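PDB 3ML4: protein Dok-7 from Mus musculus, which acts as a muscle-intrinsic cytoplasmic adaptor that dimerises, binds and activates the receptor kinase MuSK, driving acetylcholine-receptor clustering during formation of the neuromuscular synapse. Local coordinates for residues Ser159-Tyr164 / Phe198-Ile203; Leu40-Tyr45 / Gln89-Gly94. All blocks are in the same frame, centred on the assembly; numbering follows the deposited sequence.

Contact 1 (Ser159-Tyr164 / Phe198-Ile203)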
ATOM      1  N   SER B 159     -13.812   0.187  -8.080  1.00 31.12           N
ATOM      2  CA  SER B 159     -14.913   0.724  -7.280  1.00 31.36           C
ATOM      3  C   SER B 159     -15.905   1.575  -8.096  1.00 31.40           C
ATOM      4  O   SER B 159     -16.963   1.972  -7.592  1.00 31.34           O
ATOM      5  CB  SER B 159     -14.368   1.513  -6.076  1.00 31.34           C
ATOM      6  OG  SER B 159     -13.556   2.597  -6.496  1.00 31.82           O
ATOM      7  N   ASP B 160     -15.562   1.836  -9.356  1.00 31.34           N
ATOM      8  CA  ASP B 160     -16.394   2.654 -10.231  1.00 31.26           C
ATOM      9  C   ASP B 160     -17.138   1.817 -11.277  1.00 31.27           C
ATOM     10  O   ASP B 160     -17.834   2.355 -12.139  1.00 31.15           O
ATOM     11  CB  ASP B 160     -15.542   3.734 -10.899  1.00 31.42           C
ATOM     12  CG  ASP B 160     -14.948   4.713  -9.902  1.00 32.01           C
ATOM     13  OD1 ASP B 160     -15.440   4.781  -8.755  1.00 34.82           O
ATOM     14  OD2 ASP B 160     -13.991   5.427 -10.263  1.00 31.88           O
ATOM     15  N   LEU B 161     -16.985   0.500 -11.193  1.00 31.37           N
ATOM     16  CA  LEU B 161     -17.712  -0.434 -12.051  1.00 31.43           C
ATOM     17  C   LEU B 161     -19.094  -0.742 -11.477  1.00 31.52           C
ATOM     18  O   LEU B 161     -19.208  -1.139 -10.319  1.00 31.47           O
ATOM     19  CB  LEU B 161     -16.917  -1.733 -12.194  1.00 31.31           C
ATOM     20  CG  LEU B 161     -15.990  -1.986 -13.382  1.00 31.03           C
ATOM     21  CD1 LEU B 161     -15.365  -0.717 -13.966  1.00 30.49           C
ATOM     22  CD2 LEU B 161     -14.922  -2.974 -12.951  1.00 30.70           C
ATOM     23  N   ARG B 162     -20.137  -0.558 -12.288  1.00 31.83           N
ATOM     24  CA  ARG B 162     -21.512  -0.867 -11.868  1.00 32.18           C
ATOM     25  C   ARG B 162     -21.719  -2.367 -11.793  1.00 31.78           C
ATOM     26  O   ARG B 162     -22.196  -2.893 -10.791  1.00 31.68           O
ATOM     27  CB  ARG B 162     -22.548  -0.308 -12.847  1.00 32.50           C
ATOM     28  CG  ARG B 162     -22.458   1.173 -13.135  1.00 34.60           C
ATOM     29  CD  ARG B 162     -23.824   1.734 -13.521  1.00 37.34           C
ATOM     30  NE  ARG B 162     -23.720   3.050 -14.156  1.00 39.06           N
ATOM     31  CZ  ARG B 162     -24.716   3.928 -14.238  1.00 40.01           C
ATOM     32  NH1 ARG B 162     -25.906   3.649 -13.715  1.00 40.79           N
ATOM     33  NH2 ARG B 162     -24.519   5.093 -14.835  1.00 40.32           N
ATOM     34  N   ARG B 163     -21.352  -3.039 -12.879  1.00 31.35           N
ATOM     35  CA  ARG B 163     -21.684  -4.433 -13.101  1.00 31.00           C
ATOM     36  C   ARG B 163     -20.540  -5.114 -13.827  1.00 30.26           C
ATOM     37  O   ARG B 163     -19.712  -4.456 -14.463  1.00 30.11           O
ATOM     38  CB  ARG B 163     -22.958  -4.529 -13.952  1.00 31.39           C
ATOM     39  CG  ARG B 163     -24.259  -4.543 -13.161  1.00 33.19           C
ATOM     40  CD  ARG B 163     -25.247  -3.469 -13.628  1.00 36.26           C
ATOM     41  NE  ARG B 163     -25.428  -3.441 -15.079  1.00 38.68           N
ATOM     42  CZ  ARG B 163     -26.544  -3.799 -15.714  1.00 40.10           C
ATOM     43  NH1 ARG B 163     -27.604  -4.216 -15.029  1.00 40.86           N
ATOM     44  NH2 ARG B 163     -26.602  -3.734 -17.043  1.00 39.66           N
ATOM     45  N   TYR B 164     -20.501  -6.435 -13.718  1.00 29.33           N
ATOM     46  CA  TYR B 164     -19.557  -7.262 -14.455  1.00 28.77           C
ATOM     47  C   TYR B 164     -20.006  -8.709 -14.339  1.00 28.47           C
ATOM     48  O   TYR B 164     -20.763  -9.051 -13.432  1.00 28.13           O
ATOM     49  CB  TYR B 164     -18.125  -7.099 -13.920  1.00 28.46           C
ATOM     50  CG  TYR B 164     -17.978  -7.459 -12.458  1.00 28.03           C
ATOM     51  CD1 TYR B 164     -17.890  -8.788 -12.054  1.00 26.49           C
ATOM     52  CD2 TYR B 164     -17.932  -6.466 -11.481  1.00 28.01           C
ATOM     53  CE1 TYR B 164     -17.774  -9.120 -10.723  1.00 27.12           C
ATOM     54  CE2 TYR B 164     -17.805  -6.790 -10.135  1.00 27.77           C
ATOM     55  CZ  TYR B 164     -17.729  -8.117  -9.764  1.00 27.55           C
ATOM     56  OH  TYR B 164     -17.603  -8.447  -8.438  1.00 27.81           O
ATOM     57  N   PHE B 198     -14.711 -14.127 -10.588  1.00 29.82           N
ATOM     58  CA  PHE B 198     -14.434 -14.535  -9.221  1.00 29.18           C
ATOM     59  C   PHE B 198     -13.359 -13.659  -8.571  1.00 28.60           C
ATOM     60  O   PHE B 198     -13.450 -13.319  -7.388  1.00 28.38           O
ATOM     61  CB  PHE B 198     -14.026 -16.004  -9.174  1.00 29.32           C
ATOM     62  CG  PHE B 198     -13.434 -16.421  -7.863  1.00 29.77           C
ATOM     63  CD1 PHE B 198     -14.247 -16.600  -6.744  1.00 29.69           C
ATOM     64  CD2 PHE B 198     -12.060 -16.628  -7.742  1.00 29.66           C
ATOM     65  CE1 PHE B 198     -13.700 -16.987  -5.530  1.00 30.13           C
ATOM     66  CE2 PHE B 198     -11.503 -17.018  -6.532  1.00 29.66           C
ATOM     67  CZ  PHE B 198     -12.319 -17.195  -5.424  1.00 29.65           C
ATOM     68  N   LEU B 199     -12.342 -13.307  -9.353  1.00 27.82           N
ATOM     69  CA  LEU B 199     -11.317 -12.378  -8.910  1.00 27.10           C
ATOM     70  C   LEU B 199     -11.958 -11.039  -8.552  1.00 26.57           C
ATOM     71  O   LEU B 199     -11.684 -10.468  -7.495  1.00 26.26           O
ATOM     72  CB  LEU B 199     -10.280 -12.183 -10.012  1.00 27.09           C
ATOM     73  CG  LEU B 199      -8.911 -11.665  -9.588  1.00 26.59           C
ATOM     74  CD1 LEU B 199      -8.045 -12.850  -9.223  1.00 26.80           C
ATOM     75  CD2 LEU B 199      -8.275 -10.868 -10.710  1.00 26.16           C
ATOM     76  N   PHE B 200     -12.821 -10.562  -9.446  1.00 26.09           N
ATOM     77  CA  PHE B 200     -13.587  -9.336  -9.247  1.00 25.72           C
ATOM     78  C   PHE B 200     -14.456  -9.404  -7.988  1.00 25.55           C
ATOM     79  O   PHE B 200     -14.442  -8.483  -7.170  1.00 25.72           O
ATOM     80  CB  PHE B 200     -14.448  -9.056 -10.482  1.00 25.58           C
ATOM     81  CG  PHE B 200     -13.753  -8.262 -11.562  1.00 25.32           C
ATOM     82  CD1 PHE B 200     -12.420  -8.507 -11.901  1.00 25.84           C
ATOM     83  CD2 PHE B 200     -14.450  -7.287 -12.265  1.00 25.17           C
ATOM     84  CE1 PHE B 200     -11.787  -7.776 -12.910  1.00 25.85           C
ATOM     85  CE2 PHE B 200     -13.828  -6.546 -13.273  1.00 25.71           C
ATOM     86  CZ  PHE B 200     -12.494  -6.794 -13.596  1.00 25.80           C
ATOM     87  N   ASP B 201     -15.192 -10.502  -7.832  1.00 25.36           N
ATOM     88  CA  ASP B 201     -16.045 -10.725  -6.661  1.00 25.26           C
ATOM     89  C   ASP B 201     -15.272 -10.643  -5.352  1.00 25.31           C
ATOM     90  O   ASP B 201     -15.763 -10.100  -4.356  1.00 25.45           O
ATOM     91  CB  ASP B 201     -16.736 -12.092  -6.753  1.00 25.10           C
ATOM     92  CG  ASP B 201     -17.810 -12.141  -7.830  1.00 24.87           C
ATOM     93  OD1 ASP B 201     -18.287 -11.072  -8.272  1.00 24.16           O
ATOM     94  OD2 ASP B 201     -18.176 -13.259  -8.233  1.00 23.78           O
ATOM     95  N   CYS B 202     -14.068 -11.205  -5.359  1.00 25.15           N
ATOM     96  CA  CYS B 202     -13.239 -11.247  -4.177  1.00 24.96           C
ATOM     97  C   CYS B 202     -12.707  -9.864  -3.820  1.00 25.27           C
ATOM     98  O   CYS B 202     -12.887  -9.414  -2.687  1.00 25.55           O
ATOM     99  CB  CYS B 202     -12.099 -12.243  -4.365  1.00 25.04           C
ATOM    100  SG  CYS B 202     -12.622 -13.970  -4.270  1.00 23.53           S
ATOM    101  N   ILE B 203     -12.077  -9.188  -4.781  1.00 25.36           N
ATOM    102  CA  ILE B 203     -11.422  -7.896  -4.513  1.00 25.42           C
ATOM    103  C   ILE B 203     -12.402  -6.826  -4.001  1.00 25.52           C
ATOM    104  O   ILE B 203     -12.139  -6.174  -2.984  1.00 25.69           O
ATOM    105  CB  ILE B 203     -10.569  -7.381  -5.729  1.00 25.20           C
ATOM    106  CG1 ILE B 203      -9.145  -7.944  -5.695  1.00 25.46           C
ATOM    107  CG2 ILE B 203     -10.409  -5.868  -5.686  1.00 24.87           C
ATOM    108  CD1 ILE B 203      -9.005  -9.438  -5.902  1.00 25.93           C
TER

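Contact 2 (Leu40-Tyr45 / Gln89-Gly94)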
ATOM      1  N   LEU B  40       7.676   0.573  -7.034  1.00 47.57           N
ATOM      2  CA  LEU B  40       8.934  -0.139  -7.002  1.00 47.27           C
ATOM      3  C   LEU B  40      10.102   0.831  -7.113  1.00 47.24           C
ATOM      4  O   LEU B  40      10.121   1.707  -7.979  1.00 46.99           O
ATOM      5  CB  LEU B  40       9.000  -1.186  -8.114  1.00 47.24           C
ATOM      6  CG  LEU B  40       8.304  -2.525  -7.862  1.00 46.97           C
ATOM      7  CD1 LEU B  40       8.236  -3.321  -9.157  1.00 46.63           C
ATOM      8  CD2 LEU B  40       9.004  -3.325  -6.758  1.00 46.31           C
ATOM      9  N   LEU B  41      11.062   0.678  -6.206  1.00 47.33           N
ATOM     10  CA  LEU B  41      12.322   1.392  -6.295  1.00 47.41           C
ATOM     11  C   LEU B  41      13.309   0.569  -7.110  1.00 47.64           C
ATOM     12  O   LEU B  41      13.576  -0.596  -6.799  1.00 47.43           O
ATOM     13  CB  LEU B  41      12.884   1.693  -4.901  1.00 47.36           C
ATOM     14  CG  LEU B  41      14.180   2.508  -4.784  1.00 46.96           C
ATOM     15  CD1 LEU B  41      14.006   3.929  -5.290  1.00 46.67           C
ATOM     16  CD2 LEU B  41      14.672   2.515  -3.346  1.00 47.32           C
HETATM   17  N   MSE B  42      13.823   1.182  -8.167  1.00 48.19           N
HETATM   18  CA  MSE B  42      14.855   0.575  -8.987  1.00 49.29           C
HETATM   19  C   MSE B  42      16.203   1.082  -8.501  1.00 48.96           C
HETATM   20  O   MSE B  42      16.428   2.291  -8.436  1.00 48.95           O
HETATM   21  CB  MSE B  42      14.667   0.938 -10.461  1.00 49.09           C
HETATM   22  CG  MSE B  42      13.260   0.735 -11.001  1.00 49.97           C
HETATM   23 SE   MSE B  42      13.223   0.633 -12.958  1.00 51.85          SE
HETATM   24  CE  MSE B  42      13.996  -1.150 -13.165  1.00 50.72           C
ATOM     25  N   LEU B  43      17.086   0.157  -8.140  1.00 49.07           N
ATOM     26  CA  LEU B  43      18.451   0.508  -7.760  1.00 49.15           C
ATOM     27  C   LEU B  43      19.437  -0.176  -8.699  1.00 49.33           C
ATOM     28  O   LEU B  43      19.547  -1.401  -8.706  1.00 49.17           O
ATOM     29  CB  LEU B  43      18.730   0.145  -6.296  1.00 48.97           C
ATOM     30  CG  LEU B  43      17.904   0.843  -5.202  1.00 48.80           C
ATOM     31  CD1 LEU B  43      18.279   0.306  -3.826  1.00 48.38           C
ATOM     32  CD2 LEU B  43      18.043   2.366  -5.237  1.00 48.04           C
ATOM     33  N   VAL B  44      20.137   0.628  -9.495  1.00 49.83           N
ATOM     34  CA  VAL B  44      21.055   0.110 -10.512  1.00 50.45           C
ATOM     35  C   VAL B  44      22.520   0.305 -10.135  1.00 50.84           C
ATOM     36  O   VAL B  44      22.967   1.420  -9.856  1.00 50.76           O
ATOM     37  CB  VAL B  44      20.811   0.759 -11.896  1.00 50.53           C
ATOM     38  CG1 VAL B  44      21.586   0.021 -12.974  1.00 50.38           C
ATOM     39  CG2 VAL B  44      19.334   0.772 -12.232  1.00 50.55           C
ATOM     40  N   TYR B  45      23.257  -0.798 -10.145  1.00 51.54           N
ATOM     41  CA  TYR B  45      24.699  -0.788  -9.931  1.00 52.20           C
ATOM     42  C   TYR B  45      25.390  -1.235 -11.217  1.00 52.76           C
ATOM     43  O   TYR B  45      24.768  -1.889 -12.061  1.00 52.97           O
ATOM     44  CB  TYR B  45      25.065  -1.724  -8.778  1.00 52.10           C
ATOM     45  CG  TYR B  45      24.287  -1.480  -7.496  1.00 52.06           C
ATOM     46  CD1 TYR B  45      23.015  -2.026  -7.317  1.00 51.77           C
ATOM     47  CD2 TYR B  45      24.826  -0.715  -6.459  1.00 51.83           C
ATOM     48  CE1 TYR B  45      22.297  -1.813  -6.148  1.00 51.66           C
ATOM     49  CE2 TYR B  45      24.113  -0.496  -5.279  1.00 51.76           C
ATOM     50  CZ  TYR B  45      22.849  -1.051  -5.132  1.00 51.79           C
ATOM     51  OH  TYR B  45      22.126  -0.850  -3.979  1.00 51.49           O
ATOM     52  N   GLN B  89       4.587   5.019 -18.633  1.00 38.31           N
ATOM     53  CA  GLN B  89       5.521   4.300 -19.506  1.00 38.75           C
ATOM     54  C   GLN B  89       5.627   2.823 -19.157  1.00 38.61           C
ATOM     55  O   GLN B  89       5.220   2.404 -18.076  1.00 38.85           O
ATOM     56  CB  GLN B  89       6.917   4.936 -19.430  1.00 38.97           C
ATOM     57  CG  GLN B  89       7.760   4.531 -18.196  1.00 39.91           C
ATOM     58  CD  GLN B  89       7.567   5.438 -16.981  1.00 40.87           C
ATOM     59  OE1 GLN B  89       7.700   4.997 -15.832  1.00 41.06           O
ATOM     60  NE2 GLN B  89       7.271   6.710 -17.228  1.00 40.92           N
ATOM     61  N   ALA B  90       6.181   2.043 -20.078  1.00 38.47           N
ATOM     62  CA  ALA B  90       6.536   0.655 -19.807  1.00 38.08           C
ATOM     63  C   ALA B  90       8.041   0.557 -19.596  1.00 37.97           C
ATOM     64  O   ALA B  90       8.819   1.189 -20.317  1.00 37.89           O
ATOM     65  CB  ALA B  90       6.103  -0.233 -20.949  1.00 38.02           C
ATOM     66  N   VAL B  91       8.446  -0.227 -18.602  1.00 37.80           N
ATOM     67  CA  VAL B  91       9.863  -0.468 -18.335  1.00 37.53           C
ATOM     68  C   VAL B  91      10.201  -1.893 -18.745  1.00 37.52           C
ATOM     69  O   VAL B  91       9.638  -2.841 -18.201  1.00 37.64           O
ATOM     70  CB  VAL B  91      10.217  -0.237 -16.845  1.00 37.52           C
ATOM     71  CG1 VAL B  91      11.656  -0.654 -16.556  1.00 37.20           C
ATOM     72  CG2 VAL B  91       9.994   1.220 -16.467  1.00 37.07           C
HETATM   73  N   MSE B  92      11.112  -2.036 -19.705  1.00 37.58           N
HETATM   74  CA  MSE B  92      11.472  -3.353 -20.243  1.00 37.70           C
HETATM   75  C   MSE B  92      12.739  -3.909 -19.607  1.00 37.42           C
HETATM   76  O   MSE B  92      13.799  -3.292 -19.671  1.00 37.36           O
HETATM   77  CB  MSE B  92      11.618  -3.310 -21.771  1.00 38.00           C
HETATM   78  CG  MSE B  92      10.389  -2.796 -22.529  1.00 39.10           C
HETATM   79 SE   MSE B  92       8.716  -3.734 -22.111  1.00 43.36          SE
HETATM   80  CE  MSE B  92       9.149  -5.523 -22.777  1.00 41.52           C
ATOM     81  N   LEU B  93      12.606  -5.077 -18.986  1.00 37.35           N
ATOM     82  CA  LEU B  93      13.725  -5.772 -18.361  1.00 37.28           C
ATOM     83  C   LEU B  93      14.196  -6.914 -19.255  1.00 37.47           C
ATOM     84  O   LEU B  93      13.381  -7.615 -19.851  1.00 37.47           O
ATOM     85  CB  LEU B  93      13.325  -6.320 -16.988  1.00 37.18           C
ATOM     86  CG  LEU B  93      12.834  -5.378 -15.881  1.00 37.13           C
ATOM     87  CD1 LEU B  93      12.622  -6.153 -14.583  1.00 37.36           C
ATOM     88  CD2 LEU B  93      13.796  -4.234 -15.649  1.00 36.74           C
ATOM     89  N   GLY B  94      15.511  -7.096 -19.336  1.00 37.54           N
ATOM     90  CA  GLY B  94      16.100  -8.110 -20.200  1.00 37.61           C
ATOM     91  C   GLY B  94      16.802  -9.212 -19.438  1.00 37.82           C
ATOM     92  O   GLY B  94      17.749  -8.960 -18.692  1.00 37.64           O
TER

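Contact 1 (Ser159-Tyr164 / Phe198-Ile203)
Tyr164, on the strand 161-164, reaches across to Phe200 and Asp201, and the pairing fastens an edge strand of the PTB domain to the helix 193-203, which follows the last strand of its seven-stranded sheet. The axes come within 10.4 Å and run obliquely antiparallel, at 141°, so large side chains must fill the interval. Phe200 meets Tyr164 twice on one face. Phe200 CB sits over the Tyr164 ring, 3.7 Å from the centroid, as a CH-pi contact, while the phenylalanine ring brings its CD2 edge toward the same face in a T-shaped stack with planes at 75°. Leu161 adds an apolar branch against the phenylalanine ring: its CD2 lies 3.7 Å from Phe200 CE2, the two side chains crossing at about a right angle.

A tyrosine suits this site because its buried ring carries a hydroxyl that can reach the carboxylate of Asp201. The torsion sets this up: with chi1 at 59°, CG stands between the backbone N and the carbonyl carbon, and the ring is directed at the helix. A phenylalanine in its place would probably leave Asp201 OD1 without this donor and its carboxylate freer to turn.

Further out, Phe171 makes an edge-to-face pair with Phe200, and Leu137 of the strand 133-138 also packs on it, tying the helix to the sheet. Arg163 and Tyr164 pair antiparallel with a strand of the bound MuSK peptide, as in PTB domains generally, where the ligand extends the sheet. A polar peptide side chain also hydrogen-bonds to Asp201 OD1, so this one oxygen links helix, strand and ligand. Toward Tyr164, Asp201 OD1 uses its anti lone pair, 2.7 Å from Tyr164 OH.

Contact 2 (Leu40-Tyr45 / Gln89-Gly94)
Met42 and Val91 mark the nearest backbone approach of the strands 40-45 and 90-94, yet their CA atoms are still 10.6 Å apart and no hydrogen bond joins the two segments. The strands are not sheet neighbours: they run in broadly the same direction on facing walls of the PH-domain barrel, and side chains alone join them, Met42 and Leu93 buried, Val91 toward the margin of the core. Met42 (present as selenomethionine) points its CB toward the opposite strand, and Val91 answers from the other side.

A long unbranched side chain suits this spacing, since Met42 must bridge most of the gap itself. Its CG lies anti to the carbonyl carbon and the chain stays nearly extended at chi2 (-161°), then bends at chi3 (73°), which turns the terminal CE aside from the line of the chain. Met42 and Val91 thus meet tip to tip: Met42 SE lies 4.1 Å from Val91 CG1, and the same valine methyl is 4.1 Å from Met42 CE. Compact and beta-branched, Val91 fits a strand and presents CG1 with little reach of its own. Leu93, two residues on, is longer; although its CB does not point straight across, its end leans inward and places CD2 4.0 Å from Met42 CE, leucine and methionine lying alongside with their ends pointing opposite ways. All of these contacts are apolar and of van der Waals length.

The strand 24-31, beside the strand 40-45, adds Leu28 against Met42, and the long strand 59-71 adds Leu63 against Val91. At one end of the barrel lies the C-terminal helix 98-112 typical of PH domains, whose Trp104 touches Leu93 while Ile108 and Leu112 pack on Leu40.

The two contacts lie on opposite sides of the chain's centre, about 30 Å apart between centres, and share no strand or helix: contact 2 belongs to the PH domain, contact 1 to the PTB domain that follows it. Both are largely buried, though Val91 and Asp201 are partly exposed, and both domains pair a curved antiparallel sheet with a C-terminal helix, but the contacts sample different parts of that plan. Contact 2 joins strand to strand through a barrel interior with apolar groups alone. Contact 1 joins strand to helix beside the peptide-binding edge, where aromatic packing is combined with a hydroxyl-carboxylate bond whose acceptor also serves the ligand.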